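Local coordinates for spore germination lipase LipC (PDB 6NKD), which probably hydrolyses ester bonds in lipids as a GDSL-family lipase, with a likely part in spore germination, at residues 11-22 with 189-198; 77-87 with 100-111. All blocks are in the same frame, centred on the assembly; numbering follows the deposited sequence.

Overall arrangement
Both contacts belong to one SGNH-type alpha/beta domain, built on a five-stranded parallel sheet, and their centres lie about 20 Å apart. Along the chain, interaction 1 joins helix 11-14 and the loop after it to His189 and the start of helix 192-204, and so brackets nearly the whole domain; interaction 2 falls between its two segments and joins the end of strand 74-77 and helix 81-94 to helix 98-122. Strands 3-9 and 74-77 are neighbours in the sheet, which brings the two contacts together at a probable hydrogen bond between Thr13 OG1 and Thr78 OG1. One contact assembles the probable nucleophile and histidine, while the other fixes the loop leading to Asn82, a probable substrate-binding residue.

Interaction 1: 11-22 with 189-198; sequences SLTVGVGAGLFE and HPSSRGYEAM. With SO4 (sulfate ion), chain C.
Ser11 and His189, the probable nucleophile and its histidine, meet through a hydrogen bond of 2.7 Å between Ser11 OG and His189 NE2, the hydroxyl lying at the edge of the imidazole and in its plane. Over one face of that ring stands Val16, whose CG1 makes a CH-pi contact 4.1 Å from the centroid. With CG1 anti to the backbone N (chi1 178°), the branched side chain presents this methyl to the imidazole. The other ring nitrogen, His189 ND1, hydrogen-bonds to Asp186, completing a probable Ser-His-Asp triad. One shell out, Tyr195 OH donates to Val16 O over 2.6 Å, tilted 30° from the carbonyl plane, and ties down the loop that carries the valine. Ala18 CB packs 3.7 Å from Tyr195 CD2, a small residue where the backbones run close, while Leu12 CD2 rests 3.6 Å from Pro190 CD. Gly15, with positive phi, ends helix 11-14 in a Schellman motif; at Gly17 any CB would strike Pro190 O. Ser191 N-caps helix 192-204 through a weak bond from Gly194 N, its hydroxyl also hydrogen-bonding to Glu181 O, and a sulfate ion, probably from the crystallisation liquor, accepts hydrogen bonds from Ser192 N and Arg193 N. Phe25 of helix 25-37 touches Tyr195 and Met198, Phe175 of helix 171-175 packs on Pro190 and Met198, and Thr13 packs on Val45 and Ala47 of strand 41-47.

Interaction 2: 77-87 with 100-111; sequences ITGCGNDLLQS and FLEASSHCQKNY
A nearly antiparallel helix pair, with a disulfide tying the loop before the first helix to the second, joins residues 77-87 to 100-111, buried beyond the C-terminal end of strand 74-77. The axes of helices 81-87 and 100-111 run at 167° and approach to 9.9 Å. Midway, Cys80 SG and Cys107 SG are bonded at 2.0 Å, with a disulfide torsion of 85°, near the right angle usual for such a bridge. With SG roughly opposite the backbone N (chi1 -151°), Cys80 extends its sulfur from the loop toward helix 98-122. Asp83 OD2 lies 3.2 Å from Cys107 SG, beside the bridge.

At one end Phe100 reaches between Leu84 and Ser87. Leu84 CD2 comes within 3.6 Å of Phe100 CE1, the two side chains meeting at a slant, while Ser87 CB and OG sit at the ring edge. The small serine suits this close approach; Ser87 OG donates to Asp83 O (2.8 Å), which also accepts Ser87 N from the opposite face of its plane. Trp149 of helix 144-157 stacks on Phe100. Replacing Phe100 by alanine would probably open a gap beside Leu84 CD2 and Ser87 and leave the Trp149 indole without its stacking partner. At the other end Tyr111 lays CE1 3.8 Å from Ile77 CG2, and its hydroxyl makes a weak bond to Gly79 O, where the lack of a side chain on Gly79 lets that hydroxyl come close.

The cross-linked loop leads straight to Asn82, which probably binds substrate and is probably the asparagine of the SGNH signature, part of the oxyanion hole in related enzymes.

Interaction 1: 11-22 with 189-198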
# COMPACT_ATOMS: atom_id res chain seq x y z
N SER A 11 9.79 -11.04 -1.40
CA SER A 11 9.51 -9.72 -1.95
C SER A 11 9.94 -9.61 -3.41
O SER A 11 9.38 -8.79 -4.15
CB SER A 11 10.21 -8.65 -1.11
OG SER A 11 11.59 -8.92 -0.97
N LEU A 12 10.92 -10.40 -3.83
CA LEU A 12 11.35 -10.35 -5.23
C LEU A 12 10.24 -10.82 -6.16
O LEU A 12 9.99 -10.20 -7.20
CB LEU A 12 12.61 -11.19 -5.43
CG LEU A 12 13.85 -10.85 -4.59
CD1 LEU A 12 15.09 -11.50 -5.19
CD2 LEU A 12 14.03 -9.35 -4.47
N THR A 13 9.57 -11.92 -5.80
CA THR A 13 8.45 -12.39 -6.61
C THR A 13 7.27 -11.42 -6.55
O THR A 13 6.51 -11.32 -7.51
CB THR A 13 8.02 -13.79 -6.14
OG1 THR A 13 9.16 -14.66 -6.13
CG2 THR A 13 6.96 -14.37 -7.06
N VAL A 14 7.12 -10.71 -5.43
CA VAL A 14 6.11 -9.66 -5.36
C VAL A 14 6.45 -8.53 -6.32
O VAL A 14 5.57 -7.94 -6.95
CB VAL A 14 5.96 -9.16 -3.91
CG1 VAL A 14 5.08 -7.92 -3.85
CG2 VAL A 14 5.41 -10.26 -3.02
N GLY A 15 7.73 -8.21 -6.45
CA GLY A 15 8.17 -7.09 -7.25
C GLY A 15 8.46 -5.83 -6.47
O GLY A 15 8.37 -4.73 -7.04
N VAL A 16 8.79 -5.94 -5.19
CA VAL A 16 9.03 -4.76 -4.36
C VAL A 16 10.28 -4.05 -4.85
O VAL A 16 11.31 -4.69 -5.14
CB VAL A 16 9.16 -5.17 -2.88
CG1 VAL A 16 9.47 -3.96 -2.01
CG2 VAL A 16 7.89 -5.87 -2.41
N GLY A 17 10.20 -2.73 -4.97
CA GLY A 17 11.29 -1.90 -5.44
C GLY A 17 11.03 -1.26 -6.78
O GLY A 17 11.47 -0.12 -7.01
N ALA A 18 10.33 -1.95 -7.67
CA ALA A 18 9.99 -1.42 -8.98
C ALA A 18 8.88 -0.38 -8.93
O ALA A 18 8.68 0.34 -9.92
CB ALA A 18 9.58 -2.56 -9.92
N GLY A 19 8.16 -0.28 -7.82
CA GLY A 19 7.03 0.62 -7.73
C GLY A 19 5.72 -0.15 -7.76
O GLY A 19 5.62 -1.24 -8.35
N LEU A 20 4.71 0.41 -7.11
CA LEU A 20 3.42 -0.27 -7.01
C LEU A 20 2.81 -0.47 -8.39
O LEU A 20 2.74 0.47 -9.19
CB LEU A 20 2.47 0.53 -6.12
CG LEU A 20 1.14 -0.16 -5.82
CD1 LEU A 20 1.33 -1.37 -4.92
CD2 LEU A 20 0.15 0.82 -5.21
N PHE A 21 2.38 -1.70 -8.66
CA PHE A 21 1.75 -2.14 -9.90
C PHE A 21 2.71 -2.13 -11.09
O PHE A 21 2.30 -2.53 -12.19
CB PHE A 21 0.51 -1.31 -10.25
CG PHE A 21 -0.56 -1.37 -9.20
CD1 PHE A 21 -0.80 -2.54 -8.51
CD2 PHE A 21 -1.32 -0.25 -8.89
CE1 PHE A 21 -1.78 -2.61 -7.54
CE2 PHE A 21 -2.30 -0.31 -7.92
CZ PHE A 21 -2.53 -1.49 -7.25
N GLU A 22 3.95 -1.68 -10.92
CA GLU A 22 4.90 -1.79 -12.01
C GLU A 22 5.40 -3.24 -12.11
O GLU A 22 5.60 -3.90 -11.09
CB GLU A 22 6.08 -0.84 -11.81
CG GLU A 22 5.68 0.62 -11.71
CD GLU A 22 6.82 1.56 -12.04
OE1 GLU A 22 7.69 1.18 -12.85
OE2 GLU A 22 6.85 2.68 -11.48
N HIS A 189 16.35 -3.86 -2.29
CA HIS A 189 15.44 -4.46 -3.26
C HIS A 189 15.74 -3.94 -4.66
O HIS A 189 16.21 -2.82 -4.83
CB HIS A 189 13.98 -4.15 -2.89
CG HIS A 189 13.47 -4.97 -1.75
ND1 HIS A 189 13.40 -4.49 -0.46
CD2 HIS A 189 13.01 -6.25 -1.70
CE1 HIS A 189 12.91 -5.43 0.33
NE2 HIS A 189 12.67 -6.51 -0.40
N PRO A 190 15.49 -4.75 -5.68
CA PRO A 190 15.85 -4.35 -7.05
C PRO A 190 14.97 -3.21 -7.55
O PRO A 190 13.89 -2.94 -7.03
CB PRO A 190 15.62 -5.62 -7.88
CG PRO A 190 15.53 -6.73 -6.88
CD PRO A 190 14.95 -6.12 -5.65
N SER A 191 15.48 -2.55 -8.58
CA SER A 191 14.73 -1.54 -9.32
C SER A 191 14.09 -2.19 -10.54
O SER A 191 14.23 -3.40 -10.78
CB SER A 191 15.65 -0.39 -9.72
OG SER A 191 16.72 -0.87 -10.52
N SER A 192 13.37 -1.39 -11.32
CA SER A 192 12.81 -1.89 -12.57
C SER A 192 13.91 -2.33 -13.53
O SER A 192 13.75 -3.31 -14.27
CB SER A 192 11.93 -0.82 -13.22
OG SER A 192 10.74 -0.63 -12.47
N ARG A 193 15.04 -1.62 -13.53
CA ARG A 193 16.20 -2.08 -14.29
C ARG A 193 16.68 -3.43 -13.79
O ARG A 193 16.97 -4.34 -14.58
CB ARG A 193 17.33 -1.05 -14.21
CG ARG A 193 17.08 0.24 -14.97
CD ARG A 193 18.31 1.13 -14.90
NE ARG A 193 18.18 2.32 -15.73
CZ ARG A 193 17.71 3.48 -15.29
NH1 ARG A 193 17.34 3.61 -14.02
NH2 ARG A 193 17.62 4.52 -16.11
N GLY A 194 16.78 -3.59 -12.47
CA GLY A 194 17.24 -4.85 -11.91
C GLY A 194 16.28 -5.99 -12.19
O GLY A 194 16.70 -7.11 -12.50
N TYR A 195 14.97 -5.73 -12.07
CA TYR A 195 13.99 -6.76 -12.40
C TYR A 195 14.01 -7.09 -13.88
O TYR A 195 13.84 -8.25 -14.27
CB TYR A 195 12.60 -6.31 -11.97
CG TYR A 195 12.34 -6.46 -10.48
CD1 TYR A 195 12.38 -7.71 -9.88
CD2 TYR A 195 12.04 -5.36 -9.70
CE1 TYR A 195 12.14 -7.85 -8.52
CE2 TYR A 195 11.80 -5.49 -8.34
CZ TYR A 195 11.86 -6.74 -7.76
OH TYR A 195 11.62 -6.88 -6.41
N GLU A 196 14.22 -6.08 -14.73
CA GLU A 196 14.32 -6.35 -16.16
C GLU A 196 15.53 -7.22 -16.47
O GLU A 196 15.43 -8.17 -17.25
CB GLU A 196 14.39 -5.03 -16.94
CG GLU A 196 14.50 -5.21 -18.44
CD GLU A 196 13.35 -6.01 -19.02
OE1 GLU A 196 12.18 -5.73 -18.66
OE2 GLU A 196 13.61 -6.93 -19.83
N ALA A 197 16.67 -6.92 -15.84
CA ALA A 197 17.86 -7.74 -16.06
C ALA A 197 17.68 -9.15 -15.52
O ALA A 197 18.23 -10.10 -16.09
CB ALA A 197 19.08 -7.06 -15.41
N MSE A 198 16.93 -9.31 -14.43
CA MSE A 198 16.67 -10.64 -13.88
C MSE A 198 15.84 -11.47 -14.86
O MSE A 198 16.12 -12.65 -15.07
CB MSE A 198 15.95 -10.54 -12.54
CG MSE A 198 16.85 -10.21 -11.36
SE MSE A 198 15.86 -9.83 -9.73
CE MSE A 198 15.03 -11.56 -9.43
S SO4 C . 14.07 2.22 -11.88
O1 SO4 C . 15.03 3.14 -11.29
O2 SO4 C . 13.30 1.58 -10.83
O3 SO4 C . 14.79 1.20 -12.65
O4 SO4 C . 13.17 2.95 -12.77

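Interaction 2: 77-87 with 100-111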
# COMPACT_ATOMS: atom_id res chain seq x y z
N ILE A 77 11.22 -19.81 -7.97
CA ILE A 77 11.27 -19.73 -6.52
C ILE A 77 12.33 -18.72 -6.11
O ILE A 77 13.45 -18.73 -6.64
CB ILE A 77 11.57 -21.10 -5.88
CG1 ILE A 77 10.56 -22.15 -6.34
CG2 ILE A 77 11.56 -20.99 -4.36
CD1 ILE A 77 10.77 -23.51 -5.74
N THR A 78 11.98 -17.83 -5.19
CA THR A 78 12.92 -16.91 -4.57
C THR A 78 12.83 -17.07 -3.06
O THR A 78 11.82 -17.52 -2.52
CB THR A 78 12.65 -15.45 -4.96
OG1 THR A 78 11.39 -15.03 -4.41
CG2 THR A 78 12.61 -15.29 -6.46
N GLY A 79 13.91 -16.70 -2.37
CA GLY A 79 13.92 -16.78 -0.93
C GLY A 79 15.31 -16.61 -0.37
O GLY A 79 16.29 -16.44 -1.11
N CYS A 80 15.37 -16.64 0.96
CA CYS A 80 16.57 -16.52 1.79
C CYS A 80 17.22 -15.14 1.72
O CYS A 80 18.25 -14.93 2.37
CB CYS A 80 17.63 -17.58 1.45
SG CYS A 80 18.69 -18.08 2.82
N GLY A 81 16.65 -14.19 0.97
CA GLY A 81 17.22 -12.86 0.92
C GLY A 81 17.14 -12.11 2.23
O GLY A 81 18.06 -11.38 2.61
N ASN A 82 16.03 -12.28 2.96
CA ASN A 82 15.87 -11.58 4.23
C ASN A 82 16.70 -12.22 5.34
O ASN A 82 17.02 -11.54 6.32
CB ASN A 82 14.40 -11.55 4.63
CG ASN A 82 14.13 -10.62 5.80
OD1 ASN A 82 13.80 -11.07 6.90
ND2 ASN A 82 14.29 -9.32 5.57
N ASP A 83 17.06 -13.50 5.21
CA ASP A 83 17.95 -14.12 6.19
C ASP A 83 19.33 -13.48 6.17
O ASP A 83 19.99 -13.40 7.21
CB ASP A 83 18.05 -15.62 5.93
CG ASP A 83 16.70 -16.31 5.94
OD1 ASP A 83 15.67 -15.60 5.89
OD2 ASP A 83 16.66 -17.56 6.00
N LEU A 84 19.78 -13.03 5.00
CA LEU A 84 21.06 -12.33 4.92
C LEU A 84 21.01 -11.02 5.68
O LEU A 84 21.95 -10.67 6.40
CB LEU A 84 21.44 -12.11 3.45
CG LEU A 84 22.79 -11.48 3.07
CD1 LEU A 84 22.72 -9.96 3.03
CD2 LEU A 84 23.90 -11.95 4.01
N LEU A 85 19.91 -10.27 5.53
CA LEU A 85 19.76 -9.02 6.26
C LEU A 85 19.71 -9.26 7.77
O LEU A 85 20.34 -8.53 8.54
CB LEU A 85 18.51 -8.27 5.80
CG LEU A 85 18.67 -7.25 4.67
CD1 LEU A 85 19.17 -7.91 3.39
CD2 LEU A 85 17.35 -6.53 4.41
N GLN A 86 18.98 -10.29 8.19
CA GLN A 86 18.93 -10.62 9.62
C GLN A 86 20.30 -11.05 10.13
O GLN A 86 20.69 -10.69 11.24
CB GLN A 86 17.89 -11.71 9.87
CG GLN A 86 16.45 -11.29 9.63
CD GLN A 86 15.47 -12.42 9.88
OE1 GLN A 86 15.87 -13.55 10.17
NE2 GLN A 86 14.18 -12.12 9.78
N SER A 87 21.03 -11.82 9.32
CA SER A 87 22.33 -12.32 9.76
C SER A 87 23.36 -11.20 9.86
O SER A 87 24.18 -11.18 10.78
CB SER A 87 22.82 -13.42 8.82
OG SER A 87 21.95 -14.54 8.86
N PHE A 100 25.30 -16.93 9.91
CA PHE A 100 24.70 -17.01 8.58
C PHE A 100 24.86 -18.39 7.97
O PHE A 100 23.97 -18.86 7.26
CB PHE A 100 25.31 -15.95 7.65
CG PHE A 100 24.77 -15.99 6.25
CD1 PHE A 100 23.58 -15.36 5.93
CD2 PHE A 100 25.44 -16.67 5.24
CE1 PHE A 100 23.07 -15.39 4.64
CE2 PHE A 100 24.94 -16.71 3.95
CZ PHE A 100 23.76 -16.07 3.65
N LEU A 101 25.99 -19.06 8.24
CA LEU A 101 26.20 -20.40 7.70
C LEU A 101 25.13 -21.36 8.20
O LEU A 101 24.70 -22.26 7.47
CB LEU A 101 27.59 -20.90 8.05
CG LEU A 101 28.78 -20.06 7.57
CD1 LEU A 101 30.07 -20.86 7.65
CD2 LEU A 101 28.56 -19.53 6.16
N GLU A 102 24.69 -21.19 9.45
CA GLU A 102 23.59 -22.00 9.96
C GLU A 102 22.28 -21.63 9.28
O GLU A 102 21.47 -22.50 8.94
CB GLU A 102 23.48 -21.85 11.47
CG GLU A 102 22.51 -22.82 12.12
CD GLU A 102 23.05 -24.23 12.22
OE1 GLU A 102 23.70 -24.56 13.24
OE2 GLU A 102 22.85 -25.02 11.26
N ALA A 103 22.04 -20.33 9.09
CA ALA A 103 20.83 -19.89 8.41
C ALA A 103 20.87 -20.25 6.93
O ALA A 103 19.85 -20.66 6.35
CB ALA A 103 20.63 -18.39 8.59
N SER A 104 22.03 -20.08 6.29
CA SER A 104 22.18 -20.50 4.90
C SER A 104 22.01 -22.01 4.75
O SER A 104 21.52 -22.48 3.71
CB SER A 104 23.55 -20.06 4.37
OG SER A 104 23.92 -20.80 3.22
N SER A 105 22.40 -22.78 5.77
CA SER A 105 22.20 -24.22 5.72
C SER A 105 20.72 -24.58 5.78
O SER A 105 20.31 -25.61 5.23
CB SER A 105 22.96 -24.90 6.86
OG SER A 105 22.77 -26.30 6.85
N HIS A 106 19.90 -23.76 6.44
CA HIS A 106 18.47 -24.04 6.52
C HIS A 106 17.79 -23.75 5.19
O HIS A 106 16.86 -24.47 4.79
CB HIS A 106 17.83 -23.22 7.64
CG HIS A 106 18.22 -23.67 9.01
ND1 HIS A 106 17.83 -23.01 10.15
CD2 HIS A 106 18.97 -24.72 9.43
CE1 HIS A 106 18.32 -23.62 11.21
NE2 HIS A 106 19.02 -24.67 10.80
N CYS A 107 18.23 -22.70 4.48
CA CYS A 107 17.64 -22.38 3.19
C CYS A 107 17.95 -23.47 2.16
O CYS A 107 17.06 -23.92 1.43
CB CYS A 107 18.16 -21.03 2.69
SG CYS A 107 17.65 -19.60 3.68
N GLN A 108 19.21 -23.90 2.09
CA GLN A 108 19.58 -24.96 1.16
C GLN A 108 18.83 -26.25 1.46
O GLN A 108 18.54 -27.03 0.54
CB GLN A 108 21.09 -25.19 1.21
CG GLN A 108 21.72 -25.54 -0.13
CD GLN A 108 21.84 -27.04 -0.36
OE1 GLN A 108 22.94 -27.58 -0.41
NE2 GLN A 108 20.70 -27.71 -0.50
N LYS A 109 18.49 -26.49 2.73
CA LYS A 109 17.69 -27.66 3.08
C LYS A 109 16.24 -27.49 2.63
O LYS A 109 15.63 -28.43 2.13
CB LYS A 109 17.77 -27.90 4.59
CG LYS A 109 16.66 -28.77 5.15
CD LYS A 109 16.66 -28.70 6.68
CE LYS A 109 16.57 -27.25 7.15
NZ LYS A 109 16.69 -27.13 8.63
N ASN A 110 15.68 -26.29 2.81
CA ASN A 110 14.30 -26.05 2.40
C ASN A 110 14.16 -26.05 0.89
O ASN A 110 13.16 -26.54 0.35
CB ASN A 110 13.80 -24.73 2.99
CG ASN A 110 13.77 -24.74 4.50
OD1 ASN A 110 13.64 -25.79 5.13
ND2 ASN A 110 13.88 -23.56 5.10
N TYR A 111 15.14 -25.49 0.18
CA TYR A 111 15.13 -25.54 -1.28
C TYR A 111 15.11 -26.98 -1.77
O TYR A 111 14.32 -27.34 -2.66
CB TYR A 111 16.34 -24.80 -1.85
CG TYR A 111 16.12 -23.32 -2.07
CD1 TYR A 111 15.36 -22.87 -3.15
CD2 TYR A 111 16.68 -22.38 -1.22
CE1 TYR A 111 15.16 -21.52 -3.36
CE2 TYR A 111 16.48 -21.02 -1.42
CZ TYR A 111 15.72 -20.60 -2.49
OH TYR A 111 15.53 -19.25 -2.70